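Local coordinates for putative vitamin-B12 independent methionine synthase family protein (Listeria monocytogenes, PDB 1YPX) that probably acts as a cobalamin-independent methionine synthase, a zinc-dependent enzyme that transfers a methyl group from a methyltetrahydrofolate to homocysteine, at residues F261-Y273 / L284-L298. Sequence-based numbering, arbitrary orientation.
With PO4 (phosphate ion), chain B.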
loop_
_atom_site.group_PDB
_atom_site.type_symbol
_atom_site.label_atom_id
_atom_site.label_comp_id
_atom_site.label_asym_id
_atom_site.label_seq_id
_atom_site.Cartn_x
_atom_site.Cartn_y
_atom_site.Cartn_z
ATOM N N PHE A 261 -1.464 -15.939 -1.303
ATOM C CA PHE A 261 -0.484 -16.300 -0.294
ATOM C C PHE A 261 0.394 -17.476 -0.708
ATOM O O PHE A 261 1.382 -17.783 -0.044
ATOM C CB PHE A 261 -1.190 -16.596 1.026
ATOM C CG PHE A 261 -2.170 -15.535 1.434
ATOM C CD1 PHE A 261 -1.820 -14.191 1.392
ATOM C CD2 PHE A 261 -3.449 -15.882 1.858
ATOM C CE1 PHE A 261 -2.733 -13.208 1.765
ATOM C CE2 PHE A 261 -4.370 -14.907 2.234
ATOM C CZ PHE A 261 -4.012 -13.568 2.189
ATOM N N GLY A 262 0.044 -18.125 -1.814
ATOM C CA GLY A 262 0.837 -19.252 -2.265
ATOM C C GLY A 262 1.666 -18.988 -3.508
ATOM O O GLY A 262 2.781 -19.493 -3.633
ATOM N N LYS A 263 1.135 -18.185 -4.424
ATOM C CA LYS A 263 1.827 -17.888 -5.671
ATOM C C LYS A 263 2.535 -16.531 -5.743
ATOM O O LYS A 263 3.602 -16.410 -6.349
ATOM C CB LYS A 263 0.836 -18.014 -6.832
ATOM C CG LYS A 263 0.245 -19.409 -7.000
ATOM C CD LYS A 263 -0.652 -19.502 -8.238
ATOM C CE LYS A 263 -1.291 -20.891 -8.373
ATOM N NZ LYS A 263 -2.299 -20.969 -9.474
ATOM N N LEU A 264 1.938 -15.516 -5.129
ATOM C CA LEU A 264 2.491 -14.159 -5.126
ATOM C C LEU A 264 3.840 -14.086 -4.415
ATOM O O LEU A 264 3.948 -14.463 -3.252
ATOM C CB LEU A 264 1.509 -13.216 -4.436
ATOM C CG LEU A 264 1.197 -11.913 -5.150
ATOM C CD1 LEU A 264 2.496 -11.174 -5.425
ATOM C CD2 LEU A 264 0.456 -12.210 -6.436
ATOM N N ASN A 265 4.858 -13.573 -5.101
ATOM C CA ASN A 265 6.200 -13.469 -4.521
ATOM C C ASN A 265 6.446 -12.186 -3.746
ATOM O O ASN A 265 7.446 -11.491 -3.954
ATOM C CB ASN A 265 7.248 -13.614 -5.615
ATOM C CG ASN A 265 7.262 -14.996 -6.192
ATOM O OD1 ASN A 265 7.364 -15.972 -5.455
ATOM N ND2 ASN A 265 7.156 -15.096 -7.507
ATOM N N ILE A 266 5.536 -11.897 -2.824
ATOM C CA ILE A 266 5.610 -10.692 -2.024
ATOM C C ILE A 266 6.079 -10.959 -0.588
ATOM O O ILE A 266 5.885 -12.046 -0.051
ATOM C CB ILE A 266 4.236 -9.976 -2.097
ATOM C CG1 ILE A 266 4.428 -8.604 -2.730
ATOM C CG2 ILE A 266 3.581 -9.874 -0.745
ATOM C CD1 ILE A 266 3.144 -7.969 -3.185
ATOM N N ASP A 267 6.716 -9.971 0.025
ATOM C CA ASP A 267 7.237 -10.148 1.371
ATOM C C ASP A 267 6.203 -10.162 2.481
ATOM O O ASP A 267 6.244 -11.028 3.348
ATOM C CB ASP A 267 8.282 -9.079 1.652
ATOM C CG ASP A 267 9.439 -9.156 0.697
ATOM O OD1 ASP A 267 10.142 -10.192 0.728
ATOM O OD2 ASP A 267 9.639 -8.198 -0.090
ATOM N N GLY A 268 5.288 -9.202 2.466
ATOM C CA GLY A 268 4.271 -9.153 3.485
ATOM C C GLY A 268 2.975 -8.722 2.856
ATOM O O GLY A 268 2.977 -8.176 1.752
ATOM N N PHE A 269 1.871 -8.952 3.562
ATOM C CA PHE A 269 0.522 -8.599 3.091
ATOM C C PHE A 269 -0.285 -7.859 4.167
ATOM O O PHE A 269 -0.395 -8.330 5.294
ATOM C CB PHE A 269 -0.254 -9.871 2.721
ATOM C CG PHE A 269 -0.033 -10.354 1.316
ATOM C CD1 PHE A 269 -0.598 -9.678 0.235
ATOM C CD2 PHE A 269 0.684 -11.521 1.074
ATOM C CE1 PHE A 269 -0.458 -10.166 -1.074
ATOM C CE2 PHE A 269 0.834 -12.022 -0.228
ATOM C CZ PHE A 269 0.258 -11.342 -1.306
ATOM N N PHE A 270 -0.852 -6.710 3.822
ATOM C CA PHE A 270 -1.685 -5.971 4.766
ATOM C C PHE A 270 -3.145 -6.319 4.481
ATOM O O PHE A 270 -3.776 -5.769 3.562
ATOM C CB PHE A 270 -1.470 -4.464 4.648
ATOM C CG PHE A 270 -0.199 -3.987 5.302
ATOM C CD1 PHE A 270 1.045 -4.262 4.725
ATOM C CD2 PHE A 270 -0.246 -3.247 6.489
ATOM C CE1 PHE A 270 2.224 -3.799 5.317
ATOM C CE2 PHE A 270 0.917 -2.775 7.093
ATOM C CZ PHE A 270 2.159 -3.048 6.508
ATOM N N LEU A 271 -3.650 -7.262 5.281
ATOM C CA LEU A 271 -5.011 -7.799 5.206
ATOM C C LEU A 271 -5.903 -7.175 6.260
ATOM O O LEU A 271 -5.555 -7.192 7.437
ATOM C CB LEU A 271 -4.974 -9.303 5.458
ATOM C CG LEU A 271 -4.053 -10.098 4.549
ATOM C CD1 LEU A 271 -3.782 -11.493 5.131
ATOM C CD2 LEU A 271 -4.724 -10.190 3.196
ATOM N N GLU A 272 -7.061 -6.653 5.863
ATOM C CA GLU A 272 -7.961 -6.041 6.849
ATOM C C GLU A 272 -9.146 -6.923 7.278
ATOM O O GLU A 272 -9.750 -7.611 6.460
ATOM C CB GLU A 272 -8.471 -4.683 6.346
ATOM C CG GLU A 272 -9.307 -4.701 5.085
ATOM C CD GLU A 272 -10.051 -3.392 4.906
ATOM O OE1 GLU A 272 -10.842 -3.043 5.806
ATOM O OE2 GLU A 272 -9.849 -2.706 3.885
ATOM N N TYR A 273 -9.472 -6.890 8.569
ATOM C CA TYR A 273 -10.561 -7.702 9.109
ATOM C C TYR A 273 -11.544 -6.871 9.962
ATOM O O TYR A 273 -11.200 -5.793 10.457
ATOM C CB TYR A 273 -9.977 -8.837 9.966
ATOM C CG TYR A 273 -8.977 -9.753 9.263
ATOM C CD1 TYR A 273 -9.405 -10.826 8.467
ATOM C CD2 TYR A 273 -7.602 -9.569 9.428
ATOM C CE1 TYR A 273 -8.483 -11.696 7.856
ATOM C CE2 TYR A 273 -6.676 -10.422 8.827
ATOM C CZ TYR A 273 -7.116 -11.484 8.044
ATOM O OH TYR A 273 -6.189 -12.325 7.461
ATOM N N LEU A 284 -7.693 -20.215 5.148
ATOM C CA LEU A 284 -7.192 -19.875 3.829
ATOM C C LEU A 284 -5.698 -19.561 3.860
ATOM O O LEU A 284 -5.086 -19.315 2.820
ATOM C CB LEU A 284 -7.967 -18.682 3.253
ATOM C CG LEU A 284 -9.455 -18.913 2.981
ATOM C CD1 LEU A 284 -9.671 -20.213 2.175
ATOM C CD2 LEU A 284 -10.172 -18.988 4.302
ATOM N N LYS A 285 -5.107 -19.584 5.048
ATOM C CA LYS A 285 -3.693 -19.289 5.176
ATOM C C LYS A 285 -2.825 -20.363 4.523
ATOM O O LYS A 285 -2.250 -21.221 5.196
ATOM C CB LYS A 285 -3.322 -19.129 6.650
ATOM C CG LYS A 285 -4.388 -18.411 7.478
ATOM C CD LYS A 285 -4.763 -17.059 6.905
ATOM C CE LYS A 285 -3.619 -16.079 7.003
ATOM N NZ LYS A 285 -3.922 -14.849 6.221
ATOM N N TYR A 286 -2.748 -20.304 3.196
ATOM C CA TYR A 286 -1.947 -21.232 2.410
ATOM C C TYR A 286 -0.501 -20.745 2.412
ATOM O O TYR A 286 0.306 -21.102 1.551
ATOM C CB TYR A 286 -2.472 -21.294 0.974
ATOM C CG TYR A 286 -3.513 -22.368 0.747
ATOM C CD1 TYR A 286 -4.743 -22.335 1.418
ATOM C CD2 TYR A 286 -3.262 -23.434 -0.129
ATOM C CE1 TYR A 286 -5.700 -23.340 1.219
ATOM C CE2 TYR A 286 -4.211 -24.445 -0.338
ATOM C CZ TYR A 286 -5.426 -24.391 0.337
ATOM O OH TYR A 286 -6.368 -25.373 0.124
ATOM N N VAL A 287 -0.182 -19.908 3.387
ATOM C CA VAL A 287 1.161 -19.377 3.499
ATOM C C VAL A 287 2.088 -20.420 4.118
ATOM O O VAL A 287 2.036 -20.690 5.316
ATOM C CB VAL A 287 1.161 -18.068 4.332
ATOM C CG1 VAL A 287 0.238 -18.214 5.529
ATOM C CG2 VAL A 287 2.572 -17.724 4.774
ATOM N N THR A 288 2.924 -21.017 3.275
ATOM C CA THR A 288 3.865 -22.028 3.724
ATOM C C THR A 288 5.261 -21.442 3.834
ATOM O O THR A 288 6.136 -22.007 4.490
ATOM C CB THR A 288 3.892 -23.226 2.761
ATOM O OG1 THR A 288 3.934 -22.756 1.409
ATOM C CG2 THR A 288 2.662 -24.091 2.968
ATOM N N ARG A 289 5.460 -20.302 3.183
ATOM C CA ARG A 289 6.742 -19.607 3.197
ATOM C C ARG A 289 6.989 -19.017 4.579
ATOM O O ARG A 289 6.209 -18.204 5.070
ATOM C CB ARG A 289 6.735 -18.494 2.156
ATOM C CG ARG A 289 6.717 -18.975 0.717
ATOM C CD ARG A 289 6.321 -17.830 -0.207
ATOM N NE ARG A 289 6.945 -16.576 0.202
ATOM C CZ ARG A 289 6.636 -15.383 -0.294
ATOM N NH1 ARG A 289 7.264 -14.296 0.148
ATOM N NH2 ARG A 289 5.703 -15.273 -1.230
ATOM N N PRO A 290 8.085 -19.420 5.228
ATOM C CA PRO A 290 8.406 -18.913 6.565
ATOM C C PRO A 290 8.850 -17.452 6.590
ATOM O O PRO A 290 9.130 -16.896 7.659
ATOM C CB PRO A 290 9.495 -19.871 7.044
ATOM C CG PRO A 290 10.200 -20.237 5.781
ATOM C CD PRO A 290 9.060 -20.435 4.792
ATOM N N ASP A 291 8.905 -16.832 5.415
ATOM C CA ASP A 291 9.314 -15.433 5.309
ATOM C C ASP A 291 8.172 -14.551 4.819
ATOM O O ASP A 291 8.357 -13.352 4.641
ATOM C CB ASP A 291 10.494 -15.282 4.350
ATOM C CG ASP A 291 10.077 -15.386 2.898
ATOM O OD1 ASP A 291 9.917 -16.521 2.398
ATOM O OD2 ASP A 291 9.897 -14.327 2.257
ATOM N N LEU A 292 7.004 -15.145 4.583
ATOM C CA LEU A 292 5.854 -14.373 4.131
ATOM C C LEU A 292 5.035 -13.899 5.327
ATOM O O LEU A 292 4.112 -14.588 5.783
ATOM C CB LEU A 292 4.963 -15.201 3.208
ATOM C CG LEU A 292 3.634 -14.517 2.854
ATOM C CD1 LEU A 292 3.927 -13.226 2.109
ATOM C CD2 LEU A 292 2.755 -15.435 2.020
ATOM N N LYS A 293 5.373 -12.720 5.835
ATOM C CA LYS A 293 4.674 -12.166 6.986
ATOM C C LYS A 293 3.392 -11.471 6.561
ATOM O O LYS A 293 3.381 -10.730 5.583
ATOM C CB LYS A 293 5.592 -11.200 7.739
ATOM C CG LYS A 293 6.281 -10.177 6.853
ATOM C CD LYS A 293 7.529 -9.594 7.517
ATOM C CE LYS A 293 8.675 -10.606 7.599
ATOM N NZ LYS A 293 9.167 -11.045 6.265
ATOM N N ILE A 294 2.304 -11.733 7.283
ATOM C CA ILE A 294 1.023 -11.114 6.949
ATOM C C ILE A 294 0.534 -10.205 8.082
ATOM O O ILE A 294 0.302 -10.634 9.211
ATOM C CB ILE A 294 -0.084 -12.183 6.617
ATOM C CG1 ILE A 294 -0.594 -12.831 7.883
ATOM C CG2 ILE A 294 0.439 -13.256 5.674
ATOM C CD1 ILE A 294 -1.927 -12.292 8.263
ATOM N N VAL A 295 0.406 -8.928 7.776
ATOM C CA VAL A 295 -0.056 -7.976 8.759
ATOM C C VAL A 295 -1.564 -8.113 8.892
ATOM O O VAL A 295 -2.278 -8.199 7.889
ATOM C CB VAL A 295 0.319 -6.560 8.313
ATOM C CG1 VAL A 295 -0.017 -5.543 9.396
ATOM C CG2 VAL A 295 1.797 -6.537 7.960
ATOM N N LEU A 296 -2.030 -8.152 10.139
ATOM C CA LEU A 296 -3.450 -8.290 10.478
ATOM C C LEU A 296 -4.024 -6.921 10.852
ATOM O O LEU A 296 -3.650 -6.342 11.875
ATOM C CB LEU A 296 -3.606 -9.256 11.670
ATOM C CG LEU A 296 -3.096 -10.702 11.526
ATOM C CD1 LEU A 296 -2.914 -11.332 12.903
ATOM C CD2 LEU A 296 -4.075 -11.512 10.691
ATOM N N GLY A 297 -4.926 -6.403 10.027
ATOM C CA GLY A 297 -5.512 -5.104 10.300
ATOM C C GLY A 297 -6.709 -5.245 11.207
ATOM O O GLY A 297 -7.853 -5.153 10.757
ATOM N N LEU A 298 -6.444 -5.465 12.492
ATOM C CA LEU A 298 -7.502 -5.652 13.482
ATOM C C LEU A 298 -7.947 -4.380 14.189
ATOM O O LEU A 298 -8.862 -4.426 15.006
ATOM C CB LEU A 298 -7.048 -6.668 14.531
ATOM C CG LEU A 298 -6.369 -7.916 13.967
ATOM C CD1 LEU A 298 -6.036 -8.882 15.100
ATOM C CD2 LEU A 298 -7.284 -8.573 12.954
HETATM P P PO4 B . -7.855 -14.931 6.089
HETATM O O1 PO4 B . -7.736 -15.013 7.505
HETATM O O2 PO4 B . -9.163 -14.454 5.671
HETATM O O3 PO4 B . -6.693 -13.973 5.547
HETATM O O4 PO4 B . -7.508 -16.179 5.311
HETATM O O HOH W 1 4.694 -21.163 -1.468
#
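K285 meets the F261 ring off-centre in a cation-pi contact, its NZ 4.5 Å from the ring centroid. Bends at chi2 and chi3 fold its chain back, and the same NZ donates to O3 of a phosphate ion, probably from the crystallisation liquor; Y273 OH grips that oxygen too, at 2.6 Å. R289 reaches the loop before strand 268-272: NH1 donates to I266 O (2.6 Å) from above the carbonyl plane, while L292 CB lies over one guanidinium face and D291 adds a weak salt bridge. L292, with CG anti to the backbone N (chi1 172°), sends CD1 to F269 CD2 and CD2 towards F261. From K293 on, strand 293-298 runs parallel to 268-272. V295 N donates to F269 O (2.7 Å) and V295 O accepts from L271 N, while V295 CG2 sits over the centre of the F270 ring, 3.7 Å from its centroid. On the other face I294 CD1 packs on L271 CD1, and L296 CD2 meets Y273 CE2. G297 N then donates to L271 O, and its O accepts from Y273 N. Backbone hydrogen bonds thus join adjacent parallel strands of the TIM-barrel-like fold, and K285 with Y273 can hold an anion.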